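Long-range contacts in tail spike protein (Acinetobacter phage vB_AbaP_AS12, PDB 6EU4), which forms the phage's trimeric tailspike and probably recognises, and may cleave, surface polysaccharide of its Acinetobacter baumannii host: residues 131-136 and 189-194; 176-181 and 210-215. All coordinates share one frame; numbering follows the deposited sequence.

In the fold
Both contacts join successive coils near the start of a parallel beta-helix, and their centres lie about 9 Å apart. Contact 2 pairs strands on one face of the helix, whereas contact 1 stacks the corner that follows this face against the equivalent corner of the next coil. Strand 131-133 also pairs with strand 175-179, so the two contacts meet directly. Ile180 N lies 2.9 Å from Tyr133 O, and Ile180 O lies 2.9 Å from Asn134 ND2; both pairs are probable hydrogen bonds. In the interior, Tyr133 OH packs 3.5 Å from Ala179 CB. A second subunit reaches contact 1, while contact 2 is covered within its own chain.

Contact 1 (131-136 and 189-194)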
ATOM      1  N   VAL A 131     -12.252  18.654 -29.599  1.00 16.47           N
ATOM      2  CA  VAL A 131     -11.227  18.032 -30.429  1.00 16.49           C
ATOM      3  C   VAL A 131     -11.033  16.616 -29.922  1.00 16.52           C
ATOM      4  O   VAL A 131     -11.146  16.365 -28.717  1.00 15.75           O
ATOM      5  CB  VAL A 131      -9.903  18.820 -30.428  1.00 17.05           C
ATOM      6  CG1 VAL A 131     -10.141  20.213 -31.053  1.00 18.37           C
ATOM      7  CG2 VAL A 131      -9.311  18.962 -29.018  1.00 18.82           C
ATOM      8  N   TYR A 132     -10.806  15.691 -30.843  1.00 18.23           N
ATOM      9  CA  TYR A 132     -10.709  14.290 -30.482  1.00 17.35           C
ATOM     10  C   TYR A 132      -9.334  13.731 -30.823  1.00 16.62           C
ATOM     11  O   TYR A 132      -8.599  14.254 -31.665  1.00 17.12           O
ATOM     12  CB  TYR A 132     -11.815  13.472 -31.174  1.00 17.63           C
ATOM     13  CG  TYR A 132     -11.668  13.342 -32.675  1.00 18.31           C
ATOM     14  CD1 TYR A 132     -10.861  12.356 -33.237  1.00 20.58           C
ATOM     15  CD2 TYR A 132     -12.330  14.213 -33.529  1.00 21.01           C
ATOM     16  CE1 TYR A 132     -10.725  12.248 -34.619  1.00 23.39           C
ATOM     17  CE2 TYR A 132     -12.197  14.106 -34.903  1.00 24.40           C
ATOM     18  CZ  TYR A 132     -11.399  13.118 -35.430  1.00 25.64           C
ATOM     19  OH  TYR A 132     -11.251  13.012 -36.785  1.00 30.26           O
ATOM     20  N   TYR A 133      -8.990  12.656 -30.125  1.00 15.19           N
ATOM     21  CA  TYR A 133      -7.813  11.880 -30.441  1.00 15.75           C
ATOM     22  C   TYR A 133      -8.212  10.414 -30.486  1.00 16.43           C
ATOM     23  O   TYR A 133      -9.217  10.016 -29.892  1.00 17.89           O
ATOM     24  CB  TYR A 133      -6.700  12.131 -29.414  1.00 15.17           C
ATOM     25  CG  TYR A 133      -7.051  11.770 -27.972  1.00 14.33           C
ATOM     26  CD1 TYR A 133      -7.803  12.626 -27.175  1.00 15.98           C
ATOM     27  CD2 TYR A 133      -6.594  10.583 -27.397  1.00 14.02           C
ATOM     28  CE1 TYR A 133      -8.111  12.297 -25.864  1.00 16.94           C
ATOM     29  CE2 TYR A 133      -6.906  10.255 -26.075  1.00 15.27           C
ATOM     30  CZ  TYR A 133      -7.664  11.110 -25.319  1.00 16.46           C
ATOM     31  OH  TYR A 133      -7.970  10.793 -24.010  1.00 16.54           O
ATOM     32  N   ASN A 134      -7.411   9.608 -31.201  1.00 14.99           N
ATOM     33  CA  ASN A 134      -7.709   8.197 -31.375  1.00 14.52           C
ATOM     34  C   ASN A 134      -6.717   7.386 -30.581  1.00 15.87           C
ATOM     35  O   ASN A 134      -6.881   7.231 -29.356  1.00 14.72           O
ATOM     36  CB  ASN A 134      -7.715   7.822 -32.869  1.00 17.46           C
ATOM     37  CG  ASN A 134      -8.702   8.639 -33.689  1.00 20.35           C
ATOM     38  OD1 ASN A 134      -8.335   9.202 -34.724  1.00 19.90           O
ATOM     39  ND2 ASN A 134      -9.960   8.685 -33.253  1.00 19.39           N
ATOM     40  N   SER A 135      -5.691   6.808 -31.201  1.00 15.98           N
ATOM     41  CA  SER A 135      -4.764   5.913 -30.527  1.00 15.04           C
ATOM     42  C   SER A 135      -3.339   6.263 -30.922  1.00 15.38           C
ATOM     43  O   SER A 135      -3.096   6.940 -31.923  1.00 16.56           O
ATOM     44  CB  SER A 135      -5.091   4.453 -30.873  1.00 16.11           C
ATOM     45  OG  SER A 135      -6.329   4.107 -30.270  1.00 16.68           O
ATOM     46  N   ASN A 136      -2.387   5.779 -30.123  1.00 14.75           N
ATOM     47  CA  ASN A 136      -0.969   6.017 -30.383  1.00 16.07           C
ATOM     48  C   ASN A 136      -0.676   7.503 -30.526  1.00 16.68           C
ATOM     49  O   ASN A 136       0.080   7.928 -31.399  1.00 18.91           O
ATOM     50  CB  ASN A 136      -0.509   5.255 -31.623  1.00 16.55           C
ATOM     51  CG  ASN A 136       0.914   4.741 -31.500  1.00 19.00           C
ATOM     52  OD1 ASN A 136       1.148   3.562 -31.220  1.00 20.75           O
ATOM     53  ND2 ASN A 136       1.873   5.627 -31.722  1.00 19.82           N
ATOM     54  N   GLN A 189      -6.500   3.867 -27.433  1.00 14.14           N
ATOM     55  CA  GLN A 189      -5.484   3.203 -26.634  1.00 12.92           C
ATOM     56  C   GLN A 189      -4.079   3.644 -27.019  1.00 14.10           C
ATOM     57  O   GLN A 189      -3.846   4.231 -28.077  1.00 13.40           O
ATOM     58  CB  GLN A 189      -5.590   1.689 -26.768  1.00 13.08           C
ATOM     59  CG  GLN A 189      -5.438   1.144 -28.159  1.00 16.57           C
ATOM     60  CD  GLN A 189      -5.509  -0.363 -28.146  1.00 21.21           C
ATOM     61  OE1 GLN A 189      -6.600  -0.941 -28.127  1.00 22.83           O
ATOM     62  NE2 GLN A 189      -4.344  -1.015 -28.096  1.00 18.98           N
ATOM     63  N   ASN A 190      -3.141   3.332 -26.123  1.00 15.03           N
ATOM     64  CA  ASN A 190      -1.723   3.637 -26.319  1.00 14.34           C
ATOM     65  C   ASN A 190      -1.487   5.124 -26.546  1.00 14.31           C
ATOM     66  O   ASN A 190      -0.626   5.523 -27.328  1.00 14.90           O
ATOM     67  CB  ASN A 190      -1.149   2.800 -27.454  1.00 16.99           C
ATOM     68  CG  ASN A 190      -1.275   1.316 -27.183  1.00 20.17           C
ATOM     69  OD1 ASN A 190      -2.112   0.630 -27.772  1.00 21.28           O
ATOM     70  ND2 ASN A 190      -0.476   0.819 -26.250  1.00 19.80           N
ATOM     71  N   ASN A 191      -2.206   5.946 -25.794  1.00 12.64           N
ATOM     72  CA  ASN A 191      -2.039   7.388 -25.811  1.00 14.42           C
ATOM     73  C   ASN A 191      -1.233   7.820 -24.595  1.00 14.07           C
ATOM     74  O   ASN A 191      -1.242   7.165 -23.548  1.00 14.55           O
ATOM     75  CB  ASN A 191      -3.394   8.079 -25.819  1.00 15.17           C
ATOM     76  CG  ASN A 191      -4.196   7.734 -27.052  1.00 14.46           C
ATOM     77  OD1 ASN A 191      -3.715   7.863 -28.163  1.00 14.65           O
ATOM     78  ND2 ASN A 191      -5.410   7.252 -26.853  1.00 14.16           N
ATOM     79  N   HIS A 192      -0.531   8.930 -24.744  1.00 13.66           N
ATOM     80  CA  HIS A 192       0.413   9.398 -23.731  1.00 13.01           C
ATOM     81  C   HIS A 192       0.319  10.917 -23.743  1.00 14.54           C
ATOM     82  O   HIS A 192       0.961  11.588 -24.561  1.00 17.05           O
ATOM     83  CB  HIS A 192       1.810   8.858 -24.016  1.00 15.31           C
ATOM     84  CG  HIS A 192       1.823   7.360 -24.107  1.00 15.72           C
ATOM     85  ND1 HIS A 192       1.667   6.558 -22.995  1.00 16.02           N
ATOM     86  CD2 HIS A 192       1.832   6.525 -25.177  1.00 17.23           C
ATOM     87  CE1 HIS A 192       1.639   5.292 -23.370  1.00 16.57           C
ATOM     88  NE2 HIS A 192       1.723   5.243 -24.691  1.00 16.78           N
ATOM     89  N   LEU A 193      -0.513  11.444 -22.852  1.00 13.24           N
ATOM     90  CA  LEU A 193      -0.834  12.861 -22.795  1.00 12.84           C
ATOM     91  C   LEU A 193      -0.199  13.479 -21.561  1.00 13.29           C
ATOM     92  O   LEU A 193      -0.265  12.891 -20.476  1.00 14.38           O
ATOM     93  CB  LEU A 193      -2.344  13.076 -22.727  1.00 15.15           C
ATOM     94  CG  LEU A 193      -3.144  13.069 -24.013  1.00 20.63           C
ATOM     95  CD1 LEU A 193      -2.795  11.896 -24.879  1.00 21.17           C
ATOM     96  CD2 LEU A 193      -4.635  13.144 -23.727  1.00 20.01           C
ATOM     97  N   SER A 194       0.405  14.663 -21.707  1.00 14.76           N
ATOM     98  CA  SER A 194       0.993  15.276 -20.522  1.00 12.17           C
ATOM     99  C   SER A 194       1.121  16.785 -20.637  1.00 13.52           C
ATOM    100  O   SER A 194       1.471  17.310 -21.699  1.00 14.45           O
ATOM    101  CB  SER A 194       2.377  14.702 -20.215  1.00 17.79           C
ATOM    102  OG  SER A 194       3.269  14.915 -21.275  1.00 23.22           O
TER
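The backbone N-H of Gln189 is gripped by one bond, the straightest of the contact: it points at Ser135 OG, 2.9 Å away, with an angle of 173° at the hydrogen. A chi1 of -69° sets that hydroxyl beside its own backbone N, facing segment 189-194. Asn136 N returns a bond to Gln189 O over 3.0 Å, in the carbonyl plane. Asn136 and Asn190 both adopt left-handed helical backbone angles, and their CA atoms stack 4.8 Å apart; Asn136 CA also makes a CA-H...O contact with Asn190 O. Such superposed corners are characteristic of the parallel beta-helix, in which turns of successive coils lie one above another. Asn191 spans the junction with both ends of its amide. Asn191 ND2 donates to Asn134 O at 2.9 Å, approaching from above the carbonyl plane, while OD1 accepts from Thr137 N. The same amide stands almost perpendicular to the Tyr133 ring, with Asn191 ND2 at the ring edge, 3.4 Å from Tyr133 CE2. Leu193 covers one face of this ring near its rim, Leu193 CD2 lying 4.0 Å from Tyr133 CZ, and Tyr133 OH is hydrogen-bonded to Tyr221 OH. Asn136 OD1 accepts from Asp146 N of the second subunit.

Contact 2 (176-181 and 210-215); sequences IMVAIP and GLYAPL
Gly210 O is held by two backbone donors. Met177 N approaches Gly210 O at 3.1 Å, nearly along the C=O axis, with an angle of 161° at the hydrogen. Ile176 N comes from above the carbonyl plane to the same Gly210 O at 3.2 Å, and its bond is more bent, at 135°. The bond from Met177 N belongs to the parallel ladder, and Ile176 N is the extra donor where both segments turn a corner. The ladder continues as Tyr212 N donates to Met177 O at 2.9 Å and Tyr212 O accepts from Ala179 N at 3.0 Å. Tyr212 thus bonds to residues on both sides of Val178, its bridge partner, and Val178 CA adds a CA-H...O contact to Tyr212 O. Equivalent short strands of consecutive coils stacked in this way build one face of a parallel beta-helix, a fold common among phage tailspikes. Pro214 has no N-H to offer Ala179 O, and a water takes its place, donating to Ala179 O at 2.7 Å and accepting from Leu215 N at 2.9 Å, as the two segments splay apart toward Pro181 and Leu215. Side chains stack in line with this register. On the interior face the Leu211 CD1 branch lies against Met177 CB, while the extended selenomethionine chain runs on toward Phe149, Phe196 and Leu198 on another wall of the helix, formed by strands 148-151 and 196-200. Ala179 CB meets Ala213 CB at 3.8 Å, a close fit of two methyls. On the other face of the sheet Val178 CG1 approaches the Tyr212 ring obliquely. The ring, with CG anti to the backbone N (chi1 -176°), is covered on one face by Pro214, whose CD sits 3.7 Å above the plane of the Tyr212 ring, over its centre.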
ATOM      1  N   ILE A 176     -14.555  19.147 -24.009  1.00 13.81           N
ATOM      2  CA  ILE A 176     -13.411  19.872 -24.563  1.00 14.24           C
ATOM      3  C   ILE A 176     -12.566  18.961 -25.427  1.00 16.06           C
ATOM      4  O   ILE A 176     -12.205  19.309 -26.558  1.00 14.93           O
ATOM      5  CB  ILE A 176     -12.564  20.511 -23.440  1.00 15.46           C
ATOM      6  CG1 ILE A 176     -13.450  21.379 -22.548  1.00 15.57           C
ATOM      7  CG2 ILE A 176     -11.438  21.334 -24.043  1.00 17.10           C
ATOM      8  CD1 ILE A 176     -12.738  21.899 -21.316  1.00 17.36           C
HETATM    9  N   MSE A 177     -12.259  17.786 -24.896  1.00 15.37           N
HETATM   10  CA  MSE A 177     -11.490  16.771 -25.600  1.00 13.39           C
HETATM   11  C   MSE A 177     -12.214  15.422 -25.486  1.00 14.30           C
HETATM   12  O   MSE A 177     -12.825  15.121 -24.454  1.00 14.59           O
HETATM   13  CB  MSE A 177     -10.057  16.700 -25.021  1.00 14.87           C
HETATM   14  CG  MSE A 177      -9.066  16.024 -25.875  1.00 22.32           C
HETATM   15 SE   MSE A 177      -7.274  16.310 -25.074  1.00 24.83          SE
HETATM   16  CE  MSE A 177      -6.317  16.090 -26.698  1.00 30.29           C
ATOM     17  N   VAL A 178     -12.172  14.631 -26.558  1.00 14.57           N
ATOM     18  CA  VAL A 178     -12.891  13.365 -26.648  1.00 14.92           C
ATOM     19  C   VAL A 178     -11.935  12.292 -27.150  1.00 15.43           C
ATOM     20  O   VAL A 178     -11.252  12.495 -28.160  1.00 16.70           O
ATOM     21  CB  VAL A 178     -14.100  13.466 -27.601  1.00 15.54           C
ATOM     22  CG1 VAL A 178     -14.880  12.143 -27.661  1.00 16.16           C
ATOM     23  CG2 VAL A 178     -15.007  14.625 -27.188  1.00 14.61           C
ATOM     24  N   ALA A 179     -11.901  11.152 -26.463  1.00 12.98           N
ATOM     25  CA  ALA A 179     -11.153   9.983 -26.913  1.00 13.33           C
ATOM     26  C   ALA A 179     -12.091   9.086 -27.714  1.00 15.51           C
ATOM     27  O   ALA A 179     -13.156   8.710 -27.219  1.00 15.00           O
ATOM     28  CB  ALA A 179     -10.587   9.204 -25.722  1.00 13.79           C
ATOM     29  N   ILE A 180     -11.696   8.750 -28.938  1.00 13.77           N
ATOM     30  CA  ILE A 180     -12.515   7.945 -29.848  1.00 14.16           C
ATOM     31  C   ILE A 180     -11.680   6.793 -30.411  1.00 15.37           C
ATOM     32  O   ILE A 180     -10.602   7.037 -30.972  1.00 15.61           O
ATOM     33  CB  ILE A 180     -13.077   8.805 -30.998  1.00 15.90           C
ATOM     34  CG1 ILE A 180     -13.840  10.008 -30.453  1.00 14.53           C
ATOM     35  CG2 ILE A 180     -13.930   7.950 -31.944  1.00 17.50           C
ATOM     36  CD1 ILE A 180     -14.498  10.929 -31.533  1.00 15.74           C
ATOM     37  N   PRO A 181     -12.141   5.539 -30.363  1.00 14.64           N
ATOM     38  CA  PRO A 181     -11.341   4.457 -30.955  1.00 15.77           C
ATOM     39  C   PRO A 181     -11.201   4.624 -32.461  1.00 17.45           C
ATOM     40  O   PRO A 181     -12.100   5.118 -33.152  1.00 18.35           O
ATOM     41  CB  PRO A 181     -12.134   3.182 -30.616  1.00 16.29           C
ATOM     42  CG  PRO A 181     -13.026   3.590 -29.475  1.00 16.16           C
ATOM     43  CD  PRO A 181     -13.365   5.025 -29.736  1.00 15.69           C
ATOM     44  N   GLY A 210     -14.888  18.018 -19.287  1.00 13.14           N
ATOM     45  CA  GLY A 210     -13.530  18.299 -19.669  1.00 14.37           C
ATOM     46  C   GLY A 210     -12.958  17.304 -20.667  1.00 14.34           C
ATOM     47  O   GLY A 210     -12.721  17.620 -21.840  1.00 15.05           O
ATOM     48  N   LEU A 211     -12.753  16.080 -20.200  1.00 12.40           N
ATOM     49  CA  LEU A 211     -12.285  14.976 -21.032  1.00 11.68           C
ATOM     50  C   LEU A 211     -13.350  13.894 -21.025  1.00 13.59           C
ATOM     51  O   LEU A 211     -13.599  13.276 -19.984  1.00 13.44           O
ATOM     52  CB  LEU A 211     -10.954  14.439 -20.514  1.00 13.76           C
ATOM     53  CG  LEU A 211     -10.451  13.166 -21.196  1.00 14.64           C
ATOM     54  CD1 LEU A 211     -10.156  13.394 -22.675  1.00 16.49           C
ATOM     55  CD2 LEU A 211      -9.225  12.588 -20.478  1.00 16.54           C
ATOM     56  N   TYR A 212     -13.973  13.664 -22.182  1.00 13.07           N
ATOM     57  CA  TYR A 212     -14.911  12.564 -22.360  1.00 13.01           C
ATOM     58  C   TYR A 212     -14.133  11.442 -23.040  1.00 12.86           C
ATOM     59  O   TYR A 212     -13.796  11.530 -24.225  1.00 14.49           O
ATOM     60  CB  TYR A 212     -16.139  12.969 -23.167  1.00 13.95           C
ATOM     61  CG  TYR A 212     -17.148  11.846 -23.255  1.00 15.20           C
ATOM     62  CD1 TYR A 212     -17.564  11.181 -22.113  1.00 17.05           C
ATOM     63  CD2 TYR A 212     -17.650  11.418 -24.475  1.00 14.76           C
ATOM     64  CE1 TYR A 212     -18.466  10.141 -22.172  1.00 18.74           C
ATOM     65  CE2 TYR A 212     -18.559  10.372 -24.548  1.00 17.52           C
ATOM     66  CZ  TYR A 212     -18.961   9.737 -23.392  1.00 20.19           C
ATOM     67  OH  TYR A 212     -19.867   8.697 -23.439  1.00 18.12           O
ATOM     68  N   ALA A 213     -13.841  10.403 -22.283  1.00 13.11           N
ATOM     69  CA  ALA A 213     -12.973   9.312 -22.731  1.00 15.04           C
ATOM     70  C   ALA A 213     -13.682   8.001 -22.445  1.00 12.41           C
ATOM     71  O   ALA A 213     -13.286   7.241 -21.551  1.00 13.87           O
ATOM     72  CB  ALA A 213     -11.614   9.384 -22.038  1.00 16.28           C
ATOM     73  N   PRO A 214     -14.747   7.704 -23.190  1.00 12.95           N
ATOM     74  CA  PRO A 214     -15.619   6.594 -22.778  1.00 15.09           C
ATOM     75  C   PRO A 214     -14.909   5.248 -22.794  1.00 14.47           C
ATOM     76  O   PRO A 214     -15.052   4.471 -21.841  1.00 14.21           O
ATOM     77  CB  PRO A 214     -16.774   6.653 -23.785  1.00 15.80           C
ATOM     78  CG  PRO A 214     -16.267   7.495 -24.940  1.00 13.45           C
ATOM     79  CD  PRO A 214     -15.306   8.474 -24.310  1.00 14.32           C
ATOM     80  N   LEU A 215     -14.148   4.956 -23.847  1.00 12.33           N
ATOM     81  CA  LEU A 215     -13.513   3.649 -24.057  1.00 12.40           C
ATOM     82  C   LEU A 215     -12.015   3.894 -24.242  1.00 12.91           C
ATOM     83  O   LEU A 215     -11.590   4.334 -25.316  1.00 13.13           O
ATOM     84  CB  LEU A 215     -14.115   2.934 -25.276  1.00 12.98           C
ATOM     85  CG  LEU A 215     -15.647   2.854 -25.360  1.00 15.12           C
ATOM     86  CD1 LEU A 215     -16.089   2.216 -26.674  1.00 16.09           C
ATOM     87  CD2 LEU A 215     -16.222   2.083 -24.181  1.00 15.50           C
TER
HETATM   88  O   HOH W   1     -13.452   6.161 -26.430  1.00 13.78           O